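Local coordinates for protein putative modulator of DNA gyrase (Bacteroides thetaiotaomicron, PDB 1VPB) that is of unconfirmed function but, as a member of the PmbA/TldD (U62) family, is probably a metallopeptidase, at residues L327-Y335 with D343-I351; L419-G427 with P439-D447. All coordinates share one frame; numbering follows the deposited sequence.

Contact 1 (L327-Y335 with D343-I351); sequences LNTYFIDTY and DPTISGSSI
Thr-345 ties the two segments together through three hydrogen bonds, two of them made by its hydroxyl. OG1 donates to Tyr-330 O at 2.6 Å, coming in 26° out of that carbonyl's plane, and accepts from Ile-332 N at 3.0 Å along a nearly straight N-H (172°). The first torsion explains this reach: at chi1 57° OG1 sits between its own backbone N and carbonyl carbon. The third bond is backbone to backbone, from Thr-345 N to Ile-332 O at 2.9 Å.

The packing gathers round the Phe-331 ring. Ile-346 CG2 meets its rim, 3.5 Å from CD1, while the backbone nitrogen of Ser-349 lies over one face and Thr-329 CG2 of the ring's own segment over the other. Ser-349 CB adds a contact to Phe-331 CZ at 3.7 Å. Farther along, Pro-344 CB packs on Ile-332 O at 3.7 Å, and the CB atoms of Asp-333 and Ser-347 meet at 3.9 Å. The polar ends of that last pair are engaged by other residues: Asp-333 OD1 caps helix 334-340 through Asn-336 N, and Ser-347 OG bonds to Asp-310.

The loop leading into helix 334-340, with the helix's first residues, is thus tied to the loop that follows it without regular sheet pairing; because one hydroxyl is both donor and acceptor, its rotation is probably fixed by the two backbone groups.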
loop_
_atom_site.group_PDB
_atom_site.type_symbol
_atom_site.label_atom_id
_atom_site.label_comp_id
_atom_site.label_asym_id
_atom_site.label_seq_id
_atom_site.Cartn_x
_atom_site.Cartn_y
_atom_site.Cartn_z
ATOM N N LEU A 327 -14.625 28.013 11.765
ATOM C CA LEU A 327 -13.433 27.181 11.962
ATOM C C LEU A 327 -12.597 27.691 13.130
ATOM O O LEU A 327 -12.235 28.892 13.167
ATOM C CB LEU A 327 -12.575 27.224 10.701
ATOM C CG LEU A 327 -11.263 26.456 10.764
ATOM C CD1 LEU A 327 -11.531 24.969 11.030
ATOM C CD2 LEU A 327 -10.534 26.678 9.457
ATOM N N ASN A 328 -12.281 26.811 14.077
ATOM C CA ASN A 328 -11.613 27.252 15.275
ATOM C C ASN A 328 -10.229 26.675 15.580
ATOM O O ASN A 328 -9.602 27.102 16.546
ATOM C CB ASN A 328 -12.490 27.005 16.500
ATOM C CG ASN A 328 -13.607 28.032 16.622
ATOM O OD1 ASN A 328 -13.462 29.196 16.241
ATOM N ND2 ASN A 328 -14.717 27.611 17.176
ATOM N N THR A 329 -9.809 25.661 14.819
ATOM C CA THR A 329 -8.557 24.924 15.072
ATOM C C THR A 329 -7.823 24.565 13.797
ATOM O O THR A 329 -8.447 24.117 12.829
ATOM C CB THR A 329 -8.891 23.607 15.793
ATOM O OG1 THR A 329 -9.416 23.902 17.083
ATOM C CG2 THR A 329 -7.638 22.795 16.090
ATOM N N TYR A 330 -6.481 24.702 13.836
ATOM C CA TYR A 330 -5.621 23.965 12.925
ATOM C C TYR A 330 -4.856 22.927 13.767
ATOM O O TYR A 330 -4.713 23.087 14.999
ATOM C CB TYR A 330 -4.632 24.915 12.294
ATOM C CG TYR A 330 -5.147 25.922 11.306
ATOM C CD1 TYR A 330 -6.008 25.565 10.284
ATOM C CD2 TYR A 330 -4.664 27.214 11.321
ATOM C CE1 TYR A 330 -6.404 26.509 9.296
ATOM C CE2 TYR A 330 -5.073 28.136 10.375
ATOM C CZ TYR A 330 -5.941 27.781 9.374
ATOM O OH TYR A 330 -6.331 28.750 8.445
ATOM N N PHE A 331 -4.323 21.893 13.101
ATOM C CA PHE A 331 -3.593 20.824 13.748
ATOM C C PHE A 331 -2.113 21.000 13.392
ATOM O O PHE A 331 -1.693 20.502 12.370
ATOM C CB PHE A 331 -4.125 19.462 13.359
ATOM C CG PHE A 331 -5.479 19.184 13.925
ATOM C CD1 PHE A 331 -5.598 18.875 15.269
ATOM C CD2 PHE A 331 -6.622 19.250 13.149
ATOM C CE1 PHE A 331 -6.845 18.683 15.836
ATOM C CE2 PHE A 331 -7.872 19.061 13.743
ATOM C CZ PHE A 331 -7.959 18.783 15.064
ATOM N N ILE A 332 -1.407 21.732 14.241
ATOM C CA ILE A 332 -0.035 22.187 13.958
ATOM C C ILE A 332 0.939 21.583 14.942
ATOM O O ILE A 332 0.845 21.848 16.129
ATOM C CB ILE A 332 0.026 23.661 13.995
ATOM C CG1 ILE A 332 -1.018 24.259 13.041
ATOM C CG2 ILE A 332 1.394 24.125 13.471
ATOM C CD1 ILE A 332 -1.046 25.722 13.062
ATOM N N ASP A 333 1.855 20.759 14.458
ATOM C CA ASP A 333 2.866 20.213 15.350
ATOM C C ASP A 333 4.009 21.211 15.587
ATOM O O ASP A 333 4.038 22.343 15.064
ATOM C CB ASP A 333 3.386 18.867 14.853
ATOM C CG ASP A 333 4.314 18.995 13.673
ATOM O OD1 ASP A 333 4.393 20.081 13.036
ATOM O OD2 ASP A 333 4.909 17.986 13.283
ATOM N N THR A 334 4.978 20.787 16.389
ATOM C CA THR A 334 6.021 21.689 16.867
ATOM C C THR A 334 6.822 22.209 15.671
ATOM O O THR A 334 7.094 23.410 15.558
ATOM C CB THR A 334 6.907 20.964 17.876
ATOM O OG1 THR A 334 6.137 20.653 19.068
ATOM C CG2 THR A 334 8.018 21.860 18.406
ATOM N N TYR A 335 7.210 21.298 14.802
ATOM C CA TYR A 335 8.009 21.654 13.619
ATOM C C TYR A 335 7.332 22.666 12.708
ATOM O O TYR A 335 7.892 23.717 12.404
ATOM C CB TYR A 335 8.309 20.398 12.860
ATOM C CG TYR A 335 9.110 20.581 11.633
ATOM C CD1 TYR A 335 10.444 20.998 11.714
ATOM C CD2 TYR A 335 8.588 20.300 10.406
ATOM C CE1 TYR A 335 11.197 21.160 10.589
ATOM C CE2 TYR A 335 9.337 20.439 9.265
ATOM C CZ TYR A 335 10.645 20.872 9.363
ATOM O OH TYR A 335 11.359 20.969 8.178
ATOM N N ASP A 343 1.720 29.407 16.954
ATOM C CA ASP A 343 1.665 28.520 18.101
ATOM C C ASP A 343 1.243 27.122 17.664
ATOM O O ASP A 343 0.305 26.964 16.864
ATOM C CB ASP A 343 0.621 28.986 19.092
ATOM C CG ASP A 343 0.981 30.292 19.774
ATOM O OD1 ASP A 343 2.177 30.596 19.918
ATOM O OD2 ASP A 343 0.089 31.049 20.212
ATOM N N PRO A 344 1.910 26.110 18.209
ATOM C CA PRO A 344 1.541 24.738 17.949
ATOM C C PRO A 344 0.269 24.406 18.725
ATOM O O PRO A 344 -0.012 25.019 19.763
ATOM C CB PRO A 344 2.730 23.927 18.520
ATOM C CG PRO A 344 3.317 24.820 19.558
ATOM C CD PRO A 344 3.030 26.213 19.158
ATOM N N THR A 345 -0.452 23.401 18.243
ATOM C CA THR A 345 -1.643 22.872 18.891
ATOM C C THR A 345 -1.515 21.408 19.276
ATOM O O THR A 345 -1.185 21.067 20.426
ATOM C CB THR A 345 -2.933 23.196 18.031
ATOM O OG1 THR A 345 -2.825 22.664 16.679
ATOM C CG2 THR A 345 -3.102 24.644 17.874
ATOM N N ILE A 346 -1.734 20.531 18.312
ATOM C CA ILE A 346 -1.504 19.130 18.441
ATOM C C ILE A 346 -1.303 18.654 17.005
ATOM O O ILE A 346 -1.830 19.258 16.086
ATOM C CB ILE A 346 -2.703 18.409 19.149
ATOM C CG1 ILE A 346 -2.351 16.952 19.571
ATOM C CG2 ILE A 346 -3.936 18.436 18.298
ATOM C CD1 ILE A 346 -1.543 16.855 20.795
ATOM N N SER A 347 -0.599 17.557 16.839
ATOM C CA SER A 347 -0.218 17.074 15.491
ATOM C C SER A 347 -1.387 16.579 14.659
ATOM O O SER A 347 -1.371 16.581 13.414
ATOM C CB SER A 347 0.829 15.994 15.618
ATOM O OG SER A 347 0.301 14.887 16.282
ATOM N N GLY A 348 -2.457 16.161 15.320
ATOM C CA GLY A 348 -3.649 15.705 14.587
ATOM C C GLY A 348 -4.807 15.437 15.547
ATOM O O GLY A 348 -4.619 15.391 16.787
ATOM N N SER A 349 -5.981 15.295 14.968
ATOM C CA SER A 349 -7.175 14.943 15.756
ATOM C C SER A 349 -7.113 13.538 16.294
ATOM O O SER A 349 -6.289 12.732 15.859
ATOM C CB SER A 349 -8.432 15.098 14.891
ATOM O OG SER A 349 -8.389 14.265 13.752
ATOM N N SER A 350 -7.992 13.237 17.274
ATOM C CA SER A 350 -7.997 11.954 17.943
ATOM C C SER A 350 -9.350 11.265 17.765
ATOM O O SER A 350 -9.418 10.165 17.243
ATOM C CB SER A 350 -7.693 12.120 19.400
ATOM O OG SER A 350 -6.364 12.644 19.631
ATOM N N ILE A 351 -10.434 11.970 18.158
ATOM C CA ILE A 351 -11.787 11.482 17.909
ATOM C C ILE A 351 -12.618 12.645 17.458
ATOM O O ILE A 351 -12.767 13.599 18.193
ATOM C CB ILE A 351 -12.454 10.847 19.172
ATOM C CG1 ILE A 351 -11.640 9.691 19.710
ATOM C CG2 ILE A 351 -13.871 10.358 18.808
ATOM C CD1 ILE A 351 -12.165 9.093 21.022
#

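Contact 2 (L419-G427 with P439-D447); sequences LWNSLVATG and PSLVFEGVD
A classic beta bulge interrupts the antiparallel pairing of strands 423-426 and 441-443, whose axes run 161° apart: Val-424 and Ala-425 both face Val-442. Val-442 O accepts from Val-424 N at 2.8 Å and, weakly, from Ala-425 N at 3.4 Å, and the register slips by one between the Leu-423/Phe-443 and Ala-425/Val-442 pairs. Within the bulge Val-442 N returns a bond to Ala-425 O; beyond it Gly-427 N reaches Ser-440 O.

On the sheet face carrying Leu-423, Thr-426, Leu-441 and Phe-443, the Phe-443 ring is sandwiched. Leu-419 CD1 and Leu-423 CD1 make CH-pi contacts on its opposite faces, each 4.0 Å from the centroid. The ring's edge points into the face of the Trp-420 six-membered ring, an edge-to-face pair with planes at 81° and centroids 5.1 Å apart. Trp-420 CH2 also touches Leu-441 CD1 at 3.5 Å, and its NE1 is held by Leu-259 O of helix 256-265. An alanine at Trp-420 is likely to leave the edge of Phe-443 and the Leu-441 methyl facing a gap, and Leu-259 O without its indole donor.

In the turn that follows Leu-419 and Trp-420, Leu-419 O accepts from both Ser-422 N and Ser-422 OG, the hydroxyl being placed for this by chi1 71°. Water 1 then links that turn to the corner at Glu-444 and Gly-445, donating to Ser-422 OG and, at 3.0 Å, to Gly-445 O.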
loop_
_atom_site.group_PDB
_atom_site.type_symbol
_atom_site.label_atom_id
_atom_site.label_comp_id
_atom_site.label_asym_id
_atom_site.label_seq_id
_atom_site.Cartn_x
_atom_site.Cartn_y
_atom_site.Cartn_z
ATOM N N LEU A 419 -20.000 23.240 -0.240
ATOM C CA LEU A 419 -20.681 22.014 0.141
ATOM C C LEU A 419 -20.984 22.004 1.645
ATOM O O LEU A 419 -22.144 21.842 2.048
ATOM C CB LEU A 419 -19.844 20.799 -0.182
ATOM C CG LEU A 419 -20.522 19.479 0.243
ATOM C CD1 LEU A 419 -21.797 19.129 -0.497
ATOM C CD2 LEU A 419 -19.530 18.364 0.136
ATOM N N TRP A 420 -19.965 22.255 2.438
ATOM C CA TRP A 420 -20.114 22.219 3.887
ATOM C C TRP A 420 -20.912 23.459 4.366
ATOM O O TRP A 420 -21.469 23.454 5.463
ATOM C CB TRP A 420 -18.783 22.027 4.571
ATOM C CG TRP A 420 -18.372 20.587 4.527
ATOM C CD1 TRP A 420 -17.475 20.007 3.677
ATOM C CD2 TRP A 420 -18.911 19.521 5.319
ATOM N NE1 TRP A 420 -17.392 18.653 3.914
ATOM C CE2 TRP A 420 -18.264 18.321 4.914
ATOM C CE3 TRP A 420 -19.880 19.446 6.326
ATOM C CZ2 TRP A 420 -18.550 17.097 5.479
ATOM C CZ3 TRP A 420 -20.126 18.218 6.926
ATOM C CH2 TRP A 420 -19.473 17.062 6.488
ATOM N N ASN A 421 -20.996 24.493 3.539
ATOM C CA ASN A 421 -21.889 25.625 3.848
ATOM C C ASN A 421 -23.338 25.282 3.573
ATOM O O ASN A 421 -24.227 26.026 4.011
ATOM C CB ASN A 421 -21.512 26.893 3.061
ATOM C CG ASN A 421 -21.941 28.149 3.772
ATOM O OD1 ASN A 421 -21.859 28.210 4.983
ATOM N ND2 ASN A 421 -22.369 29.173 3.026
ATOM N N SER A 422 -23.607 24.199 2.813
ATOM C CA SER A 422 -24.985 23.810 2.445
ATOM C C SER A 422 -25.558 22.603 3.250
ATOM O O SER A 422 -26.661 22.150 2.980
ATOM C CB SER A 422 -25.060 23.531 0.937
ATOM O OG SER A 422 -24.389 22.350 0.651
ATOM N N LEU A 423 -24.824 22.165 4.274
ATOM C CA LEU A 423 -25.291 21.164 5.252
ATOM C C LEU A 423 -26.532 21.699 5.969
ATOM O O LEU A 423 -26.439 22.740 6.637
ATOM C CB LEU A 423 -24.192 20.890 6.269
ATOM C CG LEU A 423 -24.471 19.831 7.331
ATOM C CD1 LEU A 423 -24.472 18.443 6.696
ATOM C CD2 LEU A 423 -23.419 19.902 8.411
ATOM N N VAL A 424 -27.661 20.990 5.824
ATOM C CA VAL A 424 -28.916 21.410 6.459
ATOM C C VAL A 424 -29.345 20.556 7.621
ATOM O O VAL A 424 -30.169 21.017 8.405
ATOM C CB VAL A 424 -30.085 21.488 5.473
ATOM C CG1 VAL A 424 -29.827 22.624 4.505
ATOM C CG2 VAL A 424 -30.301 20.173 4.769
ATOM N N ALA A 425 -28.824 19.334 7.725
ATOM C CA ALA A 425 -29.160 18.464 8.848
ATOM C C ALA A 425 -28.094 17.442 9.100
ATOM O O ALA A 425 -27.401 17.029 8.153
ATOM C CB ALA A 425 -30.455 17.743 8.559
ATOM N N THR A 426 -28.028 16.987 10.366
ATOM C CA THR A 426 -27.219 15.834 10.718
ATOM C C THR A 426 -28.088 14.829 11.474
ATOM O O THR A 426 -29.049 15.200 12.175
ATOM C CB THR A 426 -26.001 16.193 11.562
ATOM O OG1 THR A 426 -26.379 16.633 12.877
ATOM C CG2 THR A 426 -25.180 17.371 10.943
ATOM N N GLY A 427 -27.730 13.573 11.334
ATOM C CA GLY A 427 -28.502 12.468 11.960
ATOM C C GLY A 427 -28.095 12.256 13.396
ATOM O O GLY A 427 -27.229 12.957 13.927
ATOM N N PRO A 439 -22.514 11.323 11.899
ATOM C CA PRO A 439 -23.814 10.744 11.567
ATOM C C PRO A 439 -24.112 10.896 10.066
ATOM O O PRO A 439 -23.277 11.450 9.299
ATOM C CB PRO A 439 -24.786 11.615 12.386
ATOM C CG PRO A 439 -24.186 12.923 12.371
ATOM C CD PRO A 439 -22.670 12.664 12.509
ATOM N N SER A 440 -25.308 10.479 9.672
ATOM C CA SER A 440 -25.856 10.780 8.370
ATOM C C SER A 440 -25.892 12.299 8.178
ATOM O O SER A 440 -26.047 13.068 9.129
ATOM C CB SER A 440 -27.280 10.178 8.194
ATOM O OG SER A 440 -27.232 8.744 8.245
ATOM N N LEU A 441 -25.822 12.717 6.921
ATOM C CA LEU A 441 -25.763 14.121 6.576
ATOM C C LEU A 441 -26.694 14.480 5.410
ATOM O O LEU A 441 -26.937 13.662 4.529
ATOM C CB LEU A 441 -24.350 14.467 6.160
ATOM C CG LEU A 441 -23.221 14.207 7.124
ATOM C CD1 LEU A 441 -21.939 14.529 6.374
ATOM C CD2 LEU A 441 -23.350 15.015 8.399
ATOM N N VAL A 442 -27.233 15.695 5.439
ATOM C CA VAL A 442 -28.059 16.179 4.375
ATOM C C VAL A 442 -27.546 17.539 3.921
ATOM O O VAL A 442 -27.363 18.446 4.729
ATOM C CB VAL A 442 -29.534 16.381 4.808
ATOM C CG1 VAL A 442 -30.344 16.813 3.635
ATOM C CG2 VAL A 442 -30.123 15.074 5.430
ATOM N N PHE A 443 -27.300 17.641 2.625
ATOM C CA PHE A 443 -26.812 18.865 2.006
ATOM C C PHE A 443 -27.804 19.299 0.948
ATOM O O PHE A 443 -28.324 18.466 0.196
ATOM C CB PHE A 443 -25.484 18.596 1.295
ATOM C CG PHE A 443 -24.388 18.125 2.157
ATOM C CD1 PHE A 443 -23.489 19.041 2.748
ATOM C CD2 PHE A 443 -24.145 16.756 2.362
ATOM C CE1 PHE A 443 -22.417 18.607 3.502
ATOM C CE2 PHE A 443 -23.055 16.337 3.139
ATOM C CZ PHE A 443 -22.197 17.266 3.715
ATOM N N GLU A 444 -28.077 20.603 0.838
ATOM C CA GLU A 444 -28.959 21.068 -0.208
ATOM C C GLU A 444 -28.213 21.607 -1.415
ATOM O O GLU A 444 -27.165 22.223 -1.279
ATOM C CB GLU A 444 -29.859 22.192 0.323
ATOM C CG GLU A 444 -30.896 21.771 1.344
ATOM C CD GLU A 444 -31.978 20.871 0.791
ATOM O OE1 GLU A 444 -32.076 20.748 -0.459
ATOM O OE2 GLU A 444 -32.736 20.281 1.622
ATOM N N GLY A 445 -28.810 21.416 -2.590
ATOM C CA GLY A 445 -28.364 22.079 -3.820
ATOM C C GLY A 445 -26.993 21.612 -4.269
ATOM O O GLY A 445 -26.094 22.418 -4.495
ATOM N N VAL A 446 -26.843 20.294 -4.370
ATOM C CA VAL A 446 -25.567 19.674 -4.728
ATOM C C VAL A 446 -25.662 19.223 -6.197
ATOM O O VAL A 446 -26.687 18.691 -6.624
ATOM C CB VAL A 446 -25.257 18.477 -3.823
ATOM C CG1 VAL A 446 -23.978 17.751 -4.261
ATOM C CG2 VAL A 446 -25.115 18.937 -2.364
ATOM N N ASP A 447 -24.576 19.447 -6.942
ATOM C CA ASP A 447 -24.476 19.107 -8.354
ATOM C C ASP A 447 -24.081 17.664 -8.594
ATOM O O ASP A 447 -23.052 17.187 -8.080
ATOM C CB ASP A 447 -23.473 20.040 -9.044
ATOM C CG ASP A 447 -24.095 21.322 -9.448
ATOM O OD1 ASP A 447 -25.014 21.280 -10.309
ATOM O OD2 ASP A 447 -23.731 22.404 -8.971
HETATM O O HOH W 1 -24.153 22.797 -2.179
#

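In the fold
Both segments of contact 1 precede both segments of contact 2 in sequence, and all four belong to the C-terminal PmbA/TldA region of the chain. The centres of the two contacts are 26 Å apart and their nearest atoms about 10 Å, so they do not touch. Contact 1 runs from strand 326-327 to the start of helix 334-340 and from the loop after it towards strand 352-354, both strands of one mixed sheet. Contact 2 pairs strands 423-426 and 441-443 in a larger, branched or curled mixed sheet. Strand 436-437, just before contact 2's second segment, runs parallel to 352-354, so the chain passes from the smaller sheet into the larger one there.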